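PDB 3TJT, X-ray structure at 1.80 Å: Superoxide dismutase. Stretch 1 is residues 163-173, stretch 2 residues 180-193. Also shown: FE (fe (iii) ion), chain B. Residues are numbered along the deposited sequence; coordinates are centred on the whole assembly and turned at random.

Stretch 1 163-173: IIGLDVWEHAY
Stretch 2 (180-193) RRNEYIDNWFNVVN

A helix packed against a strand and the loop after it can combine apolar and polar contacts, and this superoxide dismutase offers a compact example. In stretch 1 the chain turns a corner at Ile 163 and Ile 164, runs extended through Gly 165, Leu 166 and Asp 167, then coils through Glu 170 to Ala 172 with helical torsions. Stretch 2 begins its helix at Arg 181, with Arg 180 as N-cap. Strand and helix axes run at 144°, roughly antiparallel, and approach to 10.3 Å. The register follows from CA–CA distances: Ile 164 CA to Val 192 CA, 7.9 Å; Leu 166 CA to Ile 185 CA, 8.1 Å; Tyr 173 CA to Tyr 184 CA, 6.5 Å. Together the stretches bury 672 Å².

Apolar packing dominates the strand end. Leu 166 (chi1 t, chi2 p) points toward the helix and sets CD1 3.4 Å from the centroid of the five-membered ring of Trp 188, only 6° off its normal, while its CD2 lies 3.9 Å from Ile 185 CG1. Leu 166 thus reaches three residues of stretch 2, its CD1 also lying 3.7 Å from Tyr 184 CZ. Trp 188 (chi1 t, chi2 74°) also brings CH2 to 3.9 Å from Ile 164 CD1; Ile 164 (chi1 p, chi2 t) uses CG2 to meet Val 192 CG1 at 4.1 Å. Gly 165 O, 3.2 Å from Trp 188 CZ2, is buried without a polar partner.

Aromatic contacts take over further along. Tyr 173 (chi1 p, chi2 85°) lays CB over the Tyr 184 ring, 3.5 Å from its centroid. The two rings are slid apart, centroids 5.2 Å and planes 27° apart, so they barely overlap. Arg 181 CG covers a face of the Tyr 173 ring, 4.0 Å from the centroid.

Two direct hydrogen bonds fix this packing. Tyr 184 (chi1 t, chi2 64°) extends its hydroxyl across the interface, where OH donates to Asp 167 O at 2.8 Å; water 2 donates both to this OH (3.0 Å) and to Ala 172 O (2.8 Å). Arg 181 (chi t, t, m, chi4 178°) donates from NE to Tyr 173 OH at 3.0 Å, nearly linear at 174°. Its long aliphatic stem suits the ring face, its guanidinium the phenol oxygen. Water 1 accepts from Arg 181 NH2 (2.9 Å) and donates weakly to Glu 170 OE2 (3.0 Å).

The metal is held from stretch 1. Asp 167 (chi1 t, chi2 −7°) binds FE through OD2 at 1.9 Å, its OD1 accepting from Trp 169 N at 3.0 Å; His 171 (chi1 p, chi2 −120°) binds FE through NE2 at 2.2 Å. Water 3, 2.2 Å from FE, and ligands elsewhere in the structure complete the coordination.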

# COMPACT_ATOMS: atom_id res chain seq x y z
N ILE A 163 1.24 -19.15 10.45
CA ILE A 163 2.39 -20.02 10.69
C ILE A 163 3.67 -19.29 10.26
O ILE A 163 4.60 -19.15 11.06
CB ILE A 163 2.24 -21.34 9.93
CG1 ILE A 163 0.92 -22.03 10.33
CG2 ILE A 163 3.44 -22.27 10.21
CD1 ILE A 163 0.76 -22.22 11.83
N ILE A 164 3.73 -18.85 9.01
CA ILE A 164 4.69 -17.81 8.62
C ILE A 164 3.93 -16.70 7.88
O ILE A 164 2.81 -16.90 7.42
CB ILE A 164 5.86 -18.33 7.75
CG1 ILE A 164 5.42 -18.62 6.32
CG2 ILE A 164 6.55 -19.55 8.42
CD1 ILE A 164 6.57 -18.98 5.37
N GLY A 165 4.54 -15.53 7.76
CA GLY A 165 3.90 -14.44 7.04
C GLY A 165 4.95 -13.46 6.56
O GLY A 165 5.96 -13.28 7.23
N LEU A 166 4.69 -12.83 5.41
CA LEU A 166 5.64 -11.90 4.78
C LEU A 166 4.96 -10.56 4.51
O LEU A 166 3.92 -10.49 3.85
CB LEU A 166 6.17 -12.48 3.47
CG LEU A 166 7.08 -11.58 2.61
CD1 LEU A 166 8.31 -11.13 3.40
CD2 LEU A 166 7.48 -12.31 1.32
N ASP A 167 5.57 -9.51 5.03
CA ASP A 167 5.13 -8.13 4.83
C ASP A 167 5.52 -7.69 3.42
O ASP A 167 6.70 -7.65 3.09
CB ASP A 167 5.83 -7.25 5.88
CG ASP A 167 5.31 -5.83 5.92
OD1 ASP A 167 4.49 -5.44 5.05
OD2 ASP A 167 5.71 -5.09 6.85
N VAL A 168 4.53 -7.36 2.59
CA VAL A 168 4.86 -6.82 1.26
C VAL A 168 4.39 -5.38 1.05
O VAL A 168 4.24 -4.93 -0.09
CB VAL A 168 4.40 -7.74 0.08
CG1 VAL A 168 5.19 -9.04 0.06
CG2 VAL A 168 2.90 -8.02 0.14
N TRP A 169 4.16 -4.66 2.14
CA TRP A 169 4.06 -3.21 2.08
C TRP A 169 5.37 -2.73 1.48
O TRP A 169 6.43 -3.33 1.74
CB TRP A 169 3.91 -2.60 3.46
CG TRP A 169 2.53 -2.68 4.07
CD1 TRP A 169 1.81 -3.82 4.31
CD2 TRP A 169 1.74 -1.59 4.55
NE1 TRP A 169 0.61 -3.50 4.91
CE2 TRP A 169 0.55 -2.14 5.07
CE3 TRP A 169 1.93 -0.21 4.60
CZ2 TRP A 169 -0.46 -1.34 5.62
CZ3 TRP A 169 0.92 0.59 5.15
CH2 TRP A 169 -0.26 0.02 5.66
N GLU A 170 5.33 -1.66 0.71
CA GLU A 170 6.57 -1.18 0.10
C GLU A 170 7.61 -0.72 1.13
O GLU A 170 8.81 -0.81 0.86
CB GLU A 170 6.27 -0.12 -0.97
CG GLU A 170 5.66 -0.75 -2.22
CD GLU A 170 5.10 0.25 -3.21
OE1 GLU A 170 4.61 1.33 -2.79
OE2 GLU A 170 5.16 -0.05 -4.42
N HIS A 171 7.19 -0.26 2.30
CA HIS A 171 8.18 0.14 3.30
C HIS A 171 9.09 -1.03 3.70
O HIS A 171 10.21 -0.82 4.18
CB HIS A 171 7.59 0.84 4.54
CG HIS A 171 6.66 -0.01 5.35
ND1 HIS A 171 5.34 0.34 5.57
CD2 HIS A 171 6.85 -1.18 6.01
CE1 HIS A 171 4.76 -0.57 6.33
NE2 HIS A 171 5.65 -1.51 6.61
N ALA A 172 8.63 -2.25 3.47
CA ALA A 172 9.38 -3.41 3.92
C ALA A 172 10.55 -3.75 3.01
O ALA A 172 11.44 -4.51 3.40
CB ALA A 172 8.47 -4.63 4.07
N TYR A 173 10.54 -3.21 1.80
CA TYR A 173 11.54 -3.62 0.82
C TYR A 173 12.06 -2.52 -0.12
O TYR A 173 12.99 -2.78 -0.88
CB TYR A 173 11.04 -4.80 -0.03
CG TYR A 173 9.83 -4.53 -0.92
CD1 TYR A 173 9.98 -3.98 -2.20
CD2 TYR A 173 8.55 -4.88 -0.51
CE1 TYR A 173 8.86 -3.77 -3.04
CE2 TYR A 173 7.43 -4.67 -1.33
CZ TYR A 173 7.59 -4.12 -2.59
OH TYR A 173 6.49 -3.92 -3.39
N ARG A 180 11.50 -4.10 -7.20
CA ARG A 180 11.77 -5.51 -7.47
C ARG A 180 11.31 -6.40 -6.31
O ARG A 180 12.11 -7.06 -5.65
CB ARG A 180 13.27 -5.71 -7.78
CG ARG A 180 13.76 -4.80 -8.92
CD ARG A 180 15.26 -4.98 -9.22
NE ARG A 180 16.09 -4.75 -8.04
CZ ARG A 180 16.40 -3.55 -7.57
NH1 ARG A 180 15.95 -2.46 -8.18
NH2 ARG A 180 17.15 -3.43 -6.48
N ARG A 181 10.00 -6.42 -6.08
CA ARG A 181 9.46 -7.19 -4.96
C ARG A 181 9.82 -8.67 -5.08
O ARG A 181 10.05 -9.35 -4.08
CB ARG A 181 7.94 -7.01 -4.84
CG ARG A 181 7.38 -7.60 -3.55
CD ARG A 181 5.86 -7.84 -3.63
NE ARG A 181 5.11 -6.58 -3.67
CZ ARG A 181 3.79 -6.51 -3.80
NH1 ARG A 181 3.07 -7.63 -3.87
NH2 ARG A 181 3.19 -5.33 -3.84
N ASN A 182 9.88 -9.17 -6.31
CA ASN A 182 10.26 -10.57 -6.54
C ASN A 182 11.60 -10.95 -5.90
O ASN A 182 11.74 -12.05 -5.37
CB ASN A 182 10.28 -10.90 -8.04
CG ASN A 182 11.46 -10.26 -8.76
OD1 ASN A 182 11.58 -9.04 -8.81
ND2 ASN A 182 12.34 -11.10 -9.30
N GLU A 183 12.57 -10.04 -5.93
CA GLU A 183 13.89 -10.32 -5.36
C GLU A 183 13.83 -10.32 -3.84
O GLU A 183 14.50 -11.12 -3.18
CB GLU A 183 14.92 -9.31 -5.84
CG GLU A 183 15.20 -9.41 -7.34
CD GLU A 183 16.12 -8.30 -7.85
OE1 GLU A 183 16.56 -7.47 -7.03
OE2 GLU A 183 16.38 -8.27 -9.07
N TYR A 184 13.04 -9.42 -3.28
CA TYR A 184 12.81 -9.37 -1.85
C TYR A 184 12.18 -10.67 -1.36
O TYR A 184 12.62 -11.25 -0.37
CB TYR A 184 11.89 -8.19 -1.53
CG TYR A 184 11.26 -8.17 -0.14
CD1 TYR A 184 12.04 -8.06 1.00
CD2 TYR A 184 9.88 -8.21 0.00
CE1 TYR A 184 11.45 -8.01 2.28
CE2 TYR A 184 9.28 -8.16 1.25
CZ TYR A 184 10.06 -8.06 2.38
OH TYR A 184 9.44 -7.99 3.61
N ILE A 185 11.15 -11.12 -2.07
CA ILE A 185 10.45 -12.35 -1.68
C ILE A 185 11.39 -13.54 -1.70
O ILE A 185 11.47 -14.32 -0.74
CB ILE A 185 9.24 -12.61 -2.59
CG1 ILE A 185 8.21 -11.48 -2.42
CG2 ILE A 185 8.63 -13.97 -2.29
CD1 ILE A 185 7.19 -11.40 -3.56
N ASP A 186 12.13 -13.69 -2.79
CA ASP A 186 13.06 -14.81 -2.90
C ASP A 186 14.13 -14.78 -1.80
O ASP A 186 14.42 -15.81 -1.18
CB ASP A 186 13.72 -14.83 -4.28
CG ASP A 186 14.41 -16.16 -4.56
OD1 ASP A 186 13.75 -17.22 -4.44
OD2 ASP A 186 15.60 -16.14 -4.90
N ASN A 187 14.69 -13.61 -1.54
CA ASN A 187 15.73 -13.49 -0.52
C ASN A 187 15.21 -13.74 0.89
O ASN A 187 15.95 -14.20 1.75
CB ASN A 187 16.40 -12.12 -0.59
CG ASN A 187 17.59 -12.12 -1.53
OD1 ASN A 187 18.08 -13.18 -1.92
ND2 ASN A 187 18.06 -10.94 -1.89
N TRP A 188 13.94 -13.44 1.12
CA TRP A 188 13.37 -13.55 2.45
C TRP A 188 13.40 -14.99 2.97
O TRP A 188 13.49 -15.22 4.18
CB TRP A 188 11.95 -13.00 2.46
CG TRP A 188 11.25 -13.09 3.77
CD1 TRP A 188 11.46 -12.32 4.87
CD2 TRP A 188 10.17 -13.98 4.10
NE1 TRP A 188 10.60 -12.69 5.88
CE2 TRP A 188 9.80 -13.71 5.43
CE3 TRP A 188 9.50 -14.98 3.40
CZ2 TRP A 188 8.77 -14.39 6.07
CZ3 TRP A 188 8.48 -15.67 4.05
CH2 TRP A 188 8.13 -15.37 5.37
N PHE A 189 13.30 -15.95 2.07
CA PHE A 189 13.30 -17.35 2.48
C PHE A 189 14.61 -17.77 3.17
O PHE A 189 14.65 -18.76 3.89
CB PHE A 189 12.92 -18.27 1.32
CG PHE A 189 11.44 -18.42 1.16
CD1 PHE A 189 10.75 -19.40 1.85
CD2 PHE A 189 10.72 -17.54 0.38
CE1 PHE A 189 9.38 -19.53 1.74
CE2 PHE A 189 9.34 -17.65 0.26
CZ PHE A 189 8.67 -18.65 0.94
N ASN A 190 15.67 -16.98 2.96
CA ASN A 190 16.93 -17.24 3.68
C ASN A 190 16.86 -16.90 5.16
O ASN A 190 17.69 -17.36 5.94
CB ASN A 190 18.08 -16.48 3.03
CG ASN A 190 18.35 -16.94 1.62
OD1 ASN A 190 18.02 -16.26 0.65
ND2 ASN A 190 18.93 -18.13 1.50
N VAL A 191 15.88 -16.09 5.56
CA VAL A 191 15.79 -15.69 6.96
C VAL A 191 14.54 -16.20 7.68
O VAL A 191 14.35 -15.90 8.85
CB VAL A 191 15.89 -14.17 7.17
CG1 VAL A 191 17.23 -13.64 6.66
CG2 VAL A 191 14.73 -13.45 6.49
N VAL A 192 13.69 -16.95 7.00
CA VAL A 192 12.52 -17.52 7.68
C VAL A 192 12.97 -18.39 8.85
O VAL A 192 13.86 -19.24 8.70
CB VAL A 192 11.65 -18.36 6.73
CG1 VAL A 192 10.55 -19.09 7.52
CG2 VAL A 192 11.05 -17.49 5.64
N ASN A 193 12.36 -18.18 10.01
CA ASN A 193 12.65 -18.98 11.20
C ASN A 193 11.72 -20.20 11.27
O ASN A 193 10.62 -20.12 11.81
CB ASN A 193 12.52 -18.13 12.47
CG ASN A 193 12.86 -18.91 13.74
OD1 ASN A 193 13.11 -20.12 13.70
ND2 ASN A 193 12.87 -18.23 14.87
FE FE B . 5.52 -3.39 7.72
O HOH W 1 3.44 -2.52 -4.51
O HOH W 2 11.27 -6.40 5.42
O HOH W 3 3.40 -3.54 7.04